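Local coordinates for protein Sqt1 (Chaetomium thermophilum, PDB 4ZOY) that probably serves ribosome biogenesis as a WD40 beta-propeller chaperone that captures a newly made ribosomal protein during its translation, at residues A[359-365]-A[409-415]; A[271-277]-A[319-325]; A[20-26]-A[95-101]; A[378-384]-A[460-466]. One frame throughout, in Å; residues are numbered along the deposited sequence. Where two conformers were deposited one is given.

Contact 1. Residues A[359-365]-A[409-415]; sequences RSFALRR and LRGGTAG
Three successive carbonyls, those of Leu409, Arg410 and Gly411, curl around the end of one extended side chain, Arg364 (chi1 to chi3 all t). NH2 of Arg364 donates to Arg410 O at 2.8 Å and nearly straight, while NE of Arg364 makes weak bonds to Leu409 O (3.2 Å) and Gly411 O (3.3 Å). Ala414 CB lies over one face of this guanidinium, 3.5 Å from Arg364 NH1, which is also salt-bridged to Asp356. Arg364 (phi/psi -90/-44) and Arg365 form a classic beta bulge opposite Val354 in strand 362-367, the outermost strand of a WD40 propeller blade; residues 409-415 belong to the next blade, in the irregular connection between strands 404-408 and 441-445. The two backbones come nearest at Arg364 and Thr413, CA to CA 4.6 Å. There Thr413 N donates to Arg364 O (2.9 Å) and Thr413 OG1, chi1 p, to Leu363 O (2.7 Å). Gly412, at 109/-173, brings its CA to 3.2 Å from Arg364 O, where a CB would clash. Arg359 (m, t, p), salt-bridged to Asp356, lays a guanidinium face over Gly415, with Arg359 CZ 3.5 Å from Gly415 CA.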
# COMPACT_ATOMS: atom_id res chain seq x y z
N ARG A 359 -18.41 -11.55 -12.13
CA ARG A 359 -19.87 -11.40 -12.23
C ARG A 359 -20.29 -9.93 -12.29
O ARG A 359 -21.20 -9.50 -11.58
CB ARG A 359 -20.55 -12.10 -11.05
CG ARG A 359 -20.23 -13.58 -10.95
CD ARG A 359 -20.83 -14.19 -9.70
NE ARG A 359 -22.22 -13.79 -9.57
CZ ARG A 359 -22.74 -13.09 -8.56
NH1 ARG A 359 -22.02 -12.72 -7.50
NH2 ARG A 359 -24.02 -12.79 -8.61
N SER A 360 -19.63 -9.18 -13.16
CA SER A 360 -19.90 -7.75 -13.33
C SER A 360 -19.78 -6.99 -12.02
O SER A 360 -20.48 -6.00 -11.79
CB SER A 360 -21.28 -7.53 -13.96
OG SER A 360 -21.42 -6.19 -14.41
N PHE A 361 -18.88 -7.46 -11.16
CA PHE A 361 -18.62 -6.81 -9.88
C PHE A 361 -19.90 -6.72 -9.04
O PHE A 361 -20.12 -5.75 -8.30
CB PHE A 361 -17.96 -5.46 -10.11
CG PHE A 361 -16.55 -5.58 -10.62
CD1 PHE A 361 -16.31 -5.83 -11.96
CD2 PHE A 361 -15.47 -5.50 -9.74
CE1 PHE A 361 -15.00 -5.99 -12.43
CE2 PHE A 361 -14.17 -5.66 -10.20
CZ PHE A 361 -13.94 -5.91 -11.54
N ALA A 362 -20.72 -7.77 -9.14
CA ALA A 362 -21.86 -7.91 -8.24
C ALA A 362 -21.39 -7.90 -6.80
O ALA A 362 -20.27 -8.33 -6.49
CB ALA A 362 -22.61 -9.21 -8.53
N LEU A 363 -22.23 -7.41 -5.91
CA LEU A 363 -21.89 -7.35 -4.50
C LEU A 363 -21.95 -8.73 -3.87
O LEU A 363 -22.97 -9.42 -3.94
CB LEU A 363 -22.82 -6.40 -3.77
CG LEU A 363 -22.60 -6.22 -2.26
CD1 LEU A 363 -21.23 -5.62 -2.02
CD2 LEU A 363 -23.68 -5.29 -1.75
N ARG A 364 -20.83 -9.15 -3.29
CA ARG A 364 -20.76 -10.42 -2.59
C ARG A 364 -21.12 -10.23 -1.12
O ARG A 364 -21.86 -11.01 -0.54
CB ARG A 364 -19.36 -11.03 -2.71
CG ARG A 364 -19.29 -12.49 -2.32
CD ARG A 364 -17.85 -12.98 -2.31
NE ARG A 364 -17.77 -14.41 -2.01
CZ ARG A 364 -17.65 -15.36 -2.93
NH1 ARG A 364 -17.58 -15.04 -4.21
NH2 ARG A 364 -17.60 -16.63 -2.56
N ARG A 365 -20.57 -9.19 -0.52
CA ARG A 365 -20.81 -8.93 0.89
C ARG A 365 -20.49 -7.49 1.22
O ARG A 365 -19.49 -6.93 0.77
CB ARG A 365 -19.98 -9.86 1.76
CG ARG A 365 -20.39 -9.85 3.23
CD ARG A 365 -19.92 -11.11 3.94
NE ARG A 365 -20.62 -11.31 5.21
CZ ARG A 365 -20.59 -12.44 5.90
NH1 ARG A 365 -19.89 -13.48 5.46
NH2 ARG A 365 -21.26 -12.54 7.05
N LEU A 409 -13.57 -14.34 3.37
CA LEU A 409 -14.48 -13.71 2.41
C LEU A 409 -15.22 -14.72 1.54
O LEU A 409 -15.81 -14.34 0.53
CB LEU A 409 -13.71 -12.74 1.51
CG LEU A 409 -13.00 -11.58 2.23
CD1 LEU A 409 -12.41 -10.62 1.21
CD2 LEU A 409 -13.94 -10.84 3.19
N ARG A 410 -15.21 -15.99 1.91
CA ARG A 410 -15.93 -16.98 1.10
C ARG A 410 -17.45 -16.79 1.15
O ARG A 410 -18.14 -17.10 0.18
CB ARG A 410 -15.59 -18.41 1.56
CG ARG A 410 -14.17 -18.81 1.24
CD ARG A 410 -13.86 -20.16 1.86
NE ARG A 410 -13.96 -20.13 3.32
CZ ARG A 410 -13.97 -21.20 4.10
NH1 ARG A 410 -13.89 -22.42 3.58
NH2 ARG A 410 -14.06 -21.06 5.42
N GLY A 411 -17.96 -16.29 2.27
CA GLY A 411 -19.39 -16.09 2.44
C GLY A 411 -19.99 -15.00 1.57
O GLY A 411 -19.27 -14.23 0.93
N GLY A 412 -21.32 -14.93 1.54
CA GLY A 412 -22.01 -13.89 0.79
C GLY A 412 -22.70 -14.40 -0.46
O GLY A 412 -22.75 -15.60 -0.71
N THR A 413 -23.22 -13.46 -1.25
CA THR A 413 -23.94 -13.80 -2.48
C THR A 413 -22.95 -13.97 -3.63
O THR A 413 -22.44 -13.00 -4.18
CB THR A 413 -24.98 -12.71 -2.84
OG1 THR A 413 -24.37 -11.42 -2.75
CG2 THR A 413 -26.15 -12.77 -1.88
N ALA A 414 -22.70 -15.23 -4.00
CA ALA A 414 -21.65 -15.55 -4.97
C ALA A 414 -22.21 -16.04 -6.30
O ALA A 414 -21.48 -16.61 -7.11
CB ALA A 414 -20.70 -16.58 -4.38
N GLY A 415 -23.50 -15.81 -6.52
CA GLY A 415 -24.13 -16.19 -7.77
C GLY A 415 -24.38 -17.68 -7.90
O GLY A 415 -24.87 -18.31 -6.95

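Contact 2. Residues A[271-277]-A[319-325]; sequences GQIKIVG and TILASLQ
Ile275 CG1 meets Ala322 CB at 3.9 Å in the apolar centre of this pair, the two outer strands of one four-stranded WD40 propeller blade. On the same face, Ile273 CB lies 4.0 Å from Leu324 CB, and this face packs against the next blade through Phe361 and strand 342-347. On the other face Val276 CG2 touches Ile320 CD1 at 3.6 Å, beside strand 235-239 of the preceding blade. Strands 273-277 and 320-324 run antiparallel at 163°, their axes 4.6 Å apart at closest. Ile273 with Leu324 and Ile275 with Ala322 are hydrogen-bonded pairs; Lys274 with Ser323 and Val276 with Ile320 are non-hydrogen-bonded. The register slips by one residue between the Ile275-Ala322 and Val276-Ile320 pairs, a beta bulge at which Leu321 turns to phi/psi -97/-22. Ile273 N to Leu324 O and Leu324 N to Ile273 O are both 2.8 Å, Ile275 N to Ala322 O is 3.0 Å; at the bulge Leu321 N reaches Ile275 O at 2.8 Å, and past it Gly277 N reaches Thr319 O at 3.1 Å. At the polar edge Lys274 folds back (chi1 m, chi2 m) to put NZ 2.9 Å from Ser323 OG, and NZ also donates to the carbonyl of Arg245. Gln272 CG rests 3.6 Å from CD of Gln325, whose NE2 donates to the Gly270 carbonyl, and a water donates to Gln272 OE1 at 2.9 Å and weakly to Leu324 O at 3.3 Å.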
# COMPACT_ATOMS: atom_id res chain seq x y z
N GLY A 271 -17.83 6.80 -1.68
CA GLY A 271 -17.89 5.36 -1.79
C GLY A 271 -17.75 4.85 -3.22
O GLY A 271 -17.98 3.67 -3.47
N GLN A 272 -17.38 5.73 -4.15
CA GLN A 272 -17.39 5.34 -5.55
C GLN A 272 -16.16 4.54 -5.95
O GLN A 272 -15.05 4.83 -5.50
CB GLN A 272 -17.51 6.55 -6.46
CG GLN A 272 -18.87 7.25 -6.36
CD GLN A 272 -19.12 8.18 -7.52
OE1 GLN A 272 -19.36 7.74 -8.64
NE2 GLN A 272 -19.04 9.48 -7.26
N ILE A 273 -16.40 3.54 -6.78
CA ILE A 273 -15.35 2.72 -7.37
C ILE A 273 -15.60 2.65 -8.87
O ILE A 273 -16.74 2.47 -9.29
CB ILE A 273 -15.33 1.30 -6.79
CG1 ILE A 273 -15.10 1.34 -5.28
CG2 ILE A 273 -14.25 0.46 -7.48
CD1 ILE A 273 -15.42 0.06 -4.59
N LYS A 274 -14.55 2.81 -9.66
CA LYS A 274 -14.65 2.62 -11.11
C LYS A 274 -13.70 1.52 -11.55
O LYS A 274 -12.56 1.47 -11.09
CB LYS A 274 -14.32 3.91 -11.86
CG LYS A 274 -15.18 5.12 -11.51
CD LYS A 274 -16.55 5.00 -12.14
CE LYS A 274 -17.45 6.15 -11.73
NZ LYS A 274 -18.76 6.07 -12.46
N ILE A 275 -14.18 0.64 -12.43
CA ILE A 275 -13.37 -0.43 -13.02
C ILE A 275 -13.07 -0.06 -14.47
O ILE A 275 -14.00 0.16 -15.25
CB ILE A 275 -14.08 -1.80 -12.97
CG1 ILE A 275 -14.60 -2.08 -11.55
CG2 ILE A 275 -13.14 -2.90 -13.44
CD1 ILE A 275 -13.52 -2.08 -10.47
N VAL A 276 -11.79 0.00 -14.83
CA VAL A 276 -11.36 0.45 -16.15
C VAL A 276 -10.48 -0.61 -16.80
O VAL A 276 -9.62 -1.20 -16.15
CB VAL A 276 -10.59 1.78 -16.08
CG1 VAL A 276 -10.11 2.22 -17.46
CG2 VAL A 276 -11.46 2.87 -15.46
N GLY A 277 -10.71 -0.87 -18.09
CA GLY A 277 -9.90 -1.85 -18.79
C GLY A 277 -8.49 -1.37 -19.12
O GLY A 277 -8.27 -0.19 -19.40
N THR A 319 -12.00 1.89 -21.22
CA THR A 319 -13.45 1.95 -21.07
C THR A 319 -13.83 1.58 -19.64
O THR A 319 -13.12 0.82 -18.96
CB THR A 319 -14.19 1.04 -22.06
OG1 THR A 319 -13.94 -0.33 -21.73
CG2 THR A 319 -13.72 1.31 -23.49
N ILE A 320 -14.95 2.13 -19.20
CA ILE A 320 -15.47 1.84 -17.88
C ILE A 320 -16.28 0.55 -17.94
O ILE A 320 -17.32 0.49 -18.61
CB ILE A 320 -16.37 2.97 -17.36
CG1 ILE A 320 -15.68 4.33 -17.52
CG2 ILE A 320 -16.77 2.70 -15.92
CD1 ILE A 320 -14.39 4.47 -16.77
N LEU A 321 -15.86 -0.45 -17.21
CA LEU A 321 -16.47 -1.75 -17.27
C LEU A 321 -17.50 -1.96 -16.15
O LEU A 321 -18.31 -2.80 -16.24
CB LEU A 321 -15.38 -2.82 -17.16
CG LEU A 321 -14.34 -2.80 -18.28
CD1 LEU A 321 -13.18 -3.72 -18.00
CD2 LEU A 321 -14.97 -3.16 -19.61
N ALA A 322 -17.36 -1.19 -15.09
CA ALA A 322 -18.27 -1.22 -13.97
C ALA A 322 -18.06 -0.01 -13.10
O ALA A 322 -17.06 0.57 -13.15
CB ALA A 322 -18.10 -2.49 -13.16
N SER A 323 -19.21 0.39 -12.49
CA SER A 323 -19.17 1.49 -11.53
C SER A 323 -19.87 1.01 -10.28
O SER A 323 -20.90 0.34 -10.36
CB SER A 323 -19.86 2.74 -12.08
OG SER A 323 -19.14 3.29 -13.17
N LEU A 324 -19.32 1.34 -9.19
CA LEU A 324 -19.82 0.93 -7.90
C LEU A 324 -19.96 1.95 -6.81
O LEU A 324 -19.11 2.71 -6.55
CB LEU A 324 -18.99 -0.23 -7.31
CG LEU A 324 -18.55 -1.32 -8.27
CD1 LEU A 324 -17.42 -2.16 -7.70
CD2 LEU A 324 -19.69 -2.22 -8.57
N GLN A 325 -21.06 1.84 -6.09
CA GLN A 325 -21.31 2.71 -4.98
C GLN A 325 -22.33 2.28 -3.97
O GLN A 325 -23.57 2.70 -3.99
CB GLN A 325 -21.67 4.12 -5.49
CG GLN A 325 -21.70 5.23 -4.45
CD GLN A 325 -22.16 6.57 -4.99
OE1 GLN A 325 -22.77 6.68 -6.02
NE2 GLN A 325 -21.84 7.61 -4.29
O HOH W 1 -19.45 4.87 -8.97

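Contact 3. Residues A[20-26]-A[95-101]; sequences AIAQHPL and LTFTLPR
No direct hydrogen bond joins these two strands, although 20-23 and 95-97 run almost parallel (5°) with axes only 5.4 Å apart and Ala22 CA 5.0 Å from Thr96 CA. Water fills part of the seam: one molecule donates to Ile21 O at 2.7 Å and weakly to Leu95 O at 3.5 Å; a second accepts from Phe97 N at 2.9 Å and donates weakly to Gln23 O at 3.5 Å. Apolar contacts do most of the joining. The small Ala20 and Ala22 point toward the other strand, so that Ala22 CB comes 3.8 Å from Leu95 CB and 4.0 Å from Phe97 CD2, and Ala20 CB sits 4.0 Å from Leu95 CD1. Pro25 CD packs at 3.8 Å on Phe97 CB, Pro25 CB at 4.0 Å on Leu99 CD2. Among the aromatics, Phe97 (chi1 m) takes His24 CB over its face, 4.2 Å from the ring centroid, in a CH-pi contact. His24, chi1 t, is held by Leu26 N donating to its ND1 at 3.0 Å, and its CE1 lies 3.1 Å from Arg101 O. Beyond the cis peptide before Pro100, the guanidinium of Arg101 turns a face to Leu26, Arg101 CZ to Leu26 CD1 being 3.5 Å. Innermost strands of successive blades, each starting its own four-stranded antiparallel sheet, meet side by side in this way around the central channel of a WD40 beta-propeller.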
# COMPACT_ATOMS: atom_id res chain seq x y z
N ALA A 20 4.36 5.09 8.20
CA ALA A 20 4.83 4.21 7.13
C ALA A 20 5.52 2.97 7.65
O ALA A 20 6.14 2.98 8.73
CB ALA A 20 5.78 4.98 6.22
N ILE A 21 5.42 1.89 6.88
CA ILE A 21 6.08 0.65 7.23
C ILE A 21 6.42 -0.12 5.96
O ILE A 21 5.65 -0.12 4.99
CB ILE A 21 5.21 -0.21 8.18
CG1 ILE A 21 5.89 -1.52 8.55
CG2 ILE A 21 3.80 -0.44 7.60
CD1 ILE A 21 5.23 -2.25 9.75
N ALA A 22 7.59 -0.75 5.96
CA ALA A 22 8.00 -1.60 4.85
C ALA A 22 8.63 -2.87 5.39
O ALA A 22 9.19 -2.88 6.49
CB ALA A 22 8.96 -0.87 3.95
N GLN A 23 8.53 -3.94 4.61
CA GLN A 23 9.01 -5.25 5.01
C GLN A 23 9.95 -5.77 3.94
O GLN A 23 9.70 -5.60 2.75
CB GLN A 23 7.83 -6.19 5.20
CG GLN A 23 8.19 -7.57 5.73
CD GLN A 23 6.95 -8.32 6.14
OE1 GLN A 23 5.92 -8.25 5.47
NE2 GLN A 23 7.02 -9.00 7.28
N HIS A 24 11.05 -6.38 4.36
CA HIS A 24 12.00 -6.94 3.42
C HIS A 24 11.35 -8.11 2.66
O HIS A 24 10.69 -8.95 3.26
CB HIS A 24 13.26 -7.41 4.16
CG HIS A 24 14.43 -7.69 3.27
ND1 HIS A 24 14.48 -8.79 2.44
CD2 HIS A 24 15.59 -7.03 3.09
CE1 HIS A 24 15.63 -8.78 1.78
NE2 HIS A 24 16.33 -7.73 2.17
N PRO A 25 11.51 -8.15 1.32
CA PRO A 25 10.77 -9.17 0.56
C PRO A 25 11.27 -10.60 0.76
O PRO A 25 10.52 -11.53 0.48
CB PRO A 25 10.98 -8.73 -0.90
CG PRO A 25 12.23 -7.93 -0.89
CD PRO A 25 12.21 -7.20 0.44
N LEU A 26 12.50 -10.76 1.23
CA LEU A 26 13.05 -12.10 1.46
C LEU A 26 13.05 -12.47 2.94
O LEU A 26 12.95 -13.65 3.29
CB LEU A 26 14.48 -12.19 0.93
CG LEU A 26 14.71 -11.85 -0.54
CD1 LEU A 26 16.17 -12.06 -0.89
CD2 LEU A 26 13.80 -12.67 -1.44
N LEU A 95 7.88 4.32 2.96
CA LEU A 95 9.04 3.43 3.05
C LEU A 95 8.89 2.28 2.11
O LEU A 95 7.78 1.74 1.96
CB LEU A 95 9.21 2.87 4.46
CG LEU A 95 9.70 3.84 5.52
CD1 LEU A 95 9.37 3.24 6.89
CD2 LEU A 95 11.20 4.07 5.38
N THR A 96 9.98 1.86 1.49
CA THR A 96 9.94 0.60 0.77
C THR A 96 11.31 -0.06 0.70
O THR A 96 12.34 0.61 0.62
CB THR A 96 9.37 0.80 -0.65
OG1 THR A 96 9.06 -0.48 -1.22
CG2 THR A 96 10.35 1.52 -1.51
N PHE A 97 11.30 -1.38 0.81
CA PHE A 97 12.43 -2.19 0.37
C PHE A 97 12.22 -2.47 -1.10
O PHE A 97 11.09 -2.72 -1.53
CB PHE A 97 12.52 -3.51 1.15
CG PHE A 97 13.00 -3.36 2.57
CD1 PHE A 97 14.35 -3.33 2.86
CD2 PHE A 97 12.09 -3.26 3.61
CE1 PHE A 97 14.79 -3.20 4.17
CE2 PHE A 97 12.52 -3.12 4.93
CZ PHE A 97 13.87 -3.09 5.20
N THR A 98 13.28 -2.44 -1.90
CA THR A 98 13.10 -2.69 -3.32
C THR A 98 12.87 -4.17 -3.63
O THR A 98 13.23 -5.06 -2.85
CB THR A 98 14.29 -2.18 -4.14
OG1 THR A 98 15.52 -2.71 -3.60
CG2 THR A 98 14.33 -0.66 -4.12
N LEU A 99 12.23 -4.41 -4.77
CA LEU A 99 12.08 -5.75 -5.33
C LEU A 99 13.21 -5.96 -6.33
O LEU A 99 13.70 -4.99 -6.92
CB LEU A 99 10.71 -5.89 -6.01
CG LEU A 99 9.50 -5.82 -5.08
CD1 LEU A 99 8.22 -5.75 -5.89
CD2 LEU A 99 9.48 -7.03 -4.14
N PRO A 100 13.64 -7.21 -6.53
CA PRO A 100 13.09 -8.44 -5.95
C PRO A 100 13.65 -8.88 -4.61
O PRO A 100 13.03 -9.75 -3.99
CB PRO A 100 13.44 -9.49 -7.01
CG PRO A 100 14.74 -9.01 -7.55
CD PRO A 100 14.60 -7.51 -7.61
N ARG A 101 14.77 -8.33 -4.17
CA ARG A 101 15.51 -8.93 -3.06
C ARG A 101 15.90 -7.95 -1.96
O ARG A 101 16.72 -8.27 -1.10
CB ARG A 101 16.77 -9.64 -3.59
CG ARG A 101 16.48 -10.80 -4.56
CD ARG A 101 17.75 -11.58 -4.93
NE ARG A 101 17.97 -12.75 -4.08
CZ ARG A 101 18.82 -12.80 -3.07
NH1 ARG A 101 19.55 -11.73 -2.76
NH2 ARG A 101 18.95 -13.90 -2.35
O HOH W 2 5.62 -0.93 2.41
O HOH W 3 8.81 -2.87 0.83

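Contact 4. Residues A[378-384]-A[460-466]; sequences KVEFVKS and FVQGETG
Lys378, fully extended with all four chi angles t, runs over one face of the Phe460 ring (chi1 p). Its CD is 4.1 Å from the ring centroid in a CH-pi contact, and its NZ, 4.7 Å from the centroid and 8° off the normal, forms a cation-pi pair. The same Lys378 NZ donates to Phe460 O at 2.8 Å and forms a salt bridge with Glu380 OE1 at 3.3 Å, weak as a hydrogen bond. Glu380 (chi1 t, chi2 t) and Gln462 (p, t) reach toward each other: Gln462 NE2 donates to Glu380 OE2 at 2.9 Å and to Glu380 O at 3.3 Å, while Gln462 OE1 accepts from Thr396. A water links Glu380 OE2 (2.7 Å) to Gln462 N (2.9 Å). Lys383 and Glu464, the latter bent m, m, close a salt bridge, NZ to OE2 2.9 Å. Beside it Ser384 N donates to Glu464 O at 2.8 Å, and Val382 CG1 presses to 3.3 Å from Thr465 O. The CA atoms of Lys378 and Phe460 are 8.0 Å apart, narrowing to 4.7 Å at Ser384 and Thr465. Strands 376-381 and 457-461 are the innermost of neighbouring propeller blades; Phe460 fits between strands 394-399 and 468-473, and Val461 faces strand 18-23 of the following blade.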
# COMPACT_ATOMS: atom_id res chain seq x y z
N LYS A 378 -6.60 0.29 5.62
CA LYS A 378 -5.93 -0.62 4.70
C LYS A 378 -6.58 -1.98 4.72
O LYS A 378 -6.92 -2.49 5.78
CB LYS A 378 -4.45 -0.74 5.07
CG LYS A 378 -3.67 -1.71 4.18
CD LYS A 378 -2.19 -1.71 4.53
CE LYS A 378 -1.44 -2.81 3.78
NZ LYS A 378 0.04 -2.61 3.83
N VAL A 379 -6.74 -2.56 3.53
CA VAL A 379 -7.10 -3.96 3.39
C VAL A 379 -6.06 -4.63 2.51
O VAL A 379 -5.53 -4.02 1.56
CB VAL A 379 -8.51 -4.16 2.79
CG1 VAL A 379 -9.57 -3.50 3.65
CG2 VAL A 379 -8.60 -3.65 1.33
N GLU A 380 -5.73 -5.87 2.83
CA GLU A 380 -4.69 -6.59 2.08
C GLU A 380 -4.88 -8.09 2.21
O GLU A 380 -5.02 -8.60 3.33
CB GLU A 380 -3.30 -6.19 2.56
CG GLU A 380 -2.17 -6.83 1.74
CD GLU A 380 -0.81 -6.53 2.34
OE1 GLU A 380 -0.25 -5.44 2.07
OE2 GLU A 380 -0.30 -7.39 3.08
N PHE A 381 -4.90 -8.80 1.08
CA PHE A 381 -5.06 -10.25 1.12
C PHE A 381 -3.80 -10.94 1.58
O PHE A 381 -2.69 -10.52 1.24
CB PHE A 381 -5.45 -10.79 -0.26
CG PHE A 381 -6.87 -10.52 -0.62
CD1 PHE A 381 -7.87 -11.42 -0.29
CD2 PHE A 381 -7.22 -9.36 -1.30
CE1 PHE A 381 -9.20 -11.18 -0.62
CE2 PHE A 381 -8.55 -9.10 -1.63
CZ PHE A 381 -9.54 -10.01 -1.29
N VAL A 382 -3.98 -11.99 2.36
CA VAL A 382 -2.88 -12.89 2.71
C VAL A 382 -2.46 -13.66 1.46
O VAL A 382 -3.29 -14.32 0.82
CB VAL A 382 -3.28 -13.87 3.83
CG1 VAL A 382 -2.10 -14.78 4.17
CG2 VAL A 382 -3.75 -13.10 5.06
N LYS A 383 -1.18 -13.59 1.13
CA LYS A 383 -0.69 -14.18 -0.12
C LYS A 383 -0.65 -15.70 -0.08
O LYS A 383 -1.06 -16.37 -1.03
CB LYS A 383 0.69 -13.61 -0.45
CG LYS A 383 0.64 -12.12 -0.77
CD LYS A 383 1.85 -11.65 -1.57
CE LYS A 383 2.96 -11.17 -0.67
NZ LYS A 383 4.07 -10.57 -1.47
N SER A 384 -0.15 -16.24 1.02
CA SER A 384 0.02 -17.68 1.14
C SER A 384 -0.40 -18.16 2.51
O SER A 384 0.46 -18.46 3.34
CB SER A 384 1.48 -18.06 0.88
OG SER A 384 1.90 -17.63 -0.40
N PHE A 460 0.14 -1.63 8.14
CA PHE A 460 0.68 -2.89 8.60
C PHE A 460 1.39 -3.63 7.48
O PHE A 460 1.17 -3.35 6.29
CB PHE A 460 -0.41 -3.80 9.21
CG PHE A 460 -1.45 -4.26 8.23
CD1 PHE A 460 -1.25 -5.41 7.49
CD2 PHE A 460 -2.63 -3.55 8.06
CE1 PHE A 460 -2.20 -5.84 6.57
CE2 PHE A 460 -3.58 -3.97 7.15
CZ PHE A 460 -3.36 -5.12 6.41
N VAL A 461 2.25 -4.55 7.87
CA VAL A 461 2.73 -5.59 6.97
C VAL A 461 2.46 -6.95 7.60
O VAL A 461 2.31 -7.06 8.82
CB VAL A 461 4.24 -5.45 6.66
CG1 VAL A 461 4.52 -4.16 5.88
CG2 VAL A 461 5.06 -5.49 7.96
N GLN A 462 2.40 -8.00 6.78
CA GLN A 462 2.03 -9.31 7.30
C GLN A 462 2.80 -10.44 6.63
O GLN A 462 2.42 -11.61 6.76
CB GLN A 462 0.53 -9.55 7.15
CG GLN A 462 0.02 -9.52 5.70
CD GLN A 462 -1.48 -9.72 5.59
OE1 GLN A 462 -2.11 -10.31 6.48
NE2 GLN A 462 -2.06 -9.24 4.51
N GLY A 463 3.86 -10.11 5.92
CA GLY A 463 4.70 -11.14 5.30
C GLY A 463 3.96 -11.92 4.23
O GLY A 463 2.91 -11.51 3.78
N GLU A 464 4.51 -13.06 3.85
CA GLU A 464 3.86 -13.90 2.84
C GLU A 464 2.70 -14.71 3.40
O GLU A 464 1.70 -14.92 2.72
CB GLU A 464 4.89 -14.84 2.21
CG GLU A 464 5.89 -14.15 1.29
CD GLU A 464 5.26 -13.71 -0.01
OE1 GLU A 464 4.27 -14.34 -0.43
OE2 GLU A 464 5.76 -12.73 -0.60
N THR A 465 2.82 -15.14 4.65
CA THR A 465 1.86 -16.09 5.20
C THR A 465 0.81 -15.47 6.09
O THR A 465 -0.14 -16.14 6.48
CB THR A 465 2.55 -17.17 6.04
OG1 THR A 465 3.18 -16.56 7.17
CG2 THR A 465 3.59 -17.93 5.20
N GLY A 466 0.97 -14.20 6.45
CA GLY A 466 0.03 -13.55 7.35
C GLY A 466 0.17 -13.93 8.82
O GLY A 466 -0.63 -13.51 9.65
O HOH W 4 0.59 -0.25 5.55
O HOH W 5 2.20 -7.18 4.03
O HOH W 6 0.39 -11.83 2.80

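The contacts sample an eight-bladed ring: contact 2 lies within one blade, whereas contacts 1, 3 and 4 each join two successive blades. Contacts 1 and 2, centres 16 Å apart, meet through Phe361, whose CZ is 3.6 Å from Ile275 CG2. Contact 1 also touches contact 4, Leu409 CD1 to Phe381 CE1 3.7 Å, because both join the blade of strands 376-381 and 404-408 to a neighbour, one toward the rim and one nearer the axis. Contacts 4 and 3 have centres 13 Å apart; Gln23 OE1 and Gly463 N, 2.8 Å apart, form a probable hydrogen bond between the blade of strand 457-461, which strand 9-11 completes, and that of strand 18-23. Contacts 2 and 3 lie on opposite sides of the chain's centre, nearest atoms about 21 Å apart.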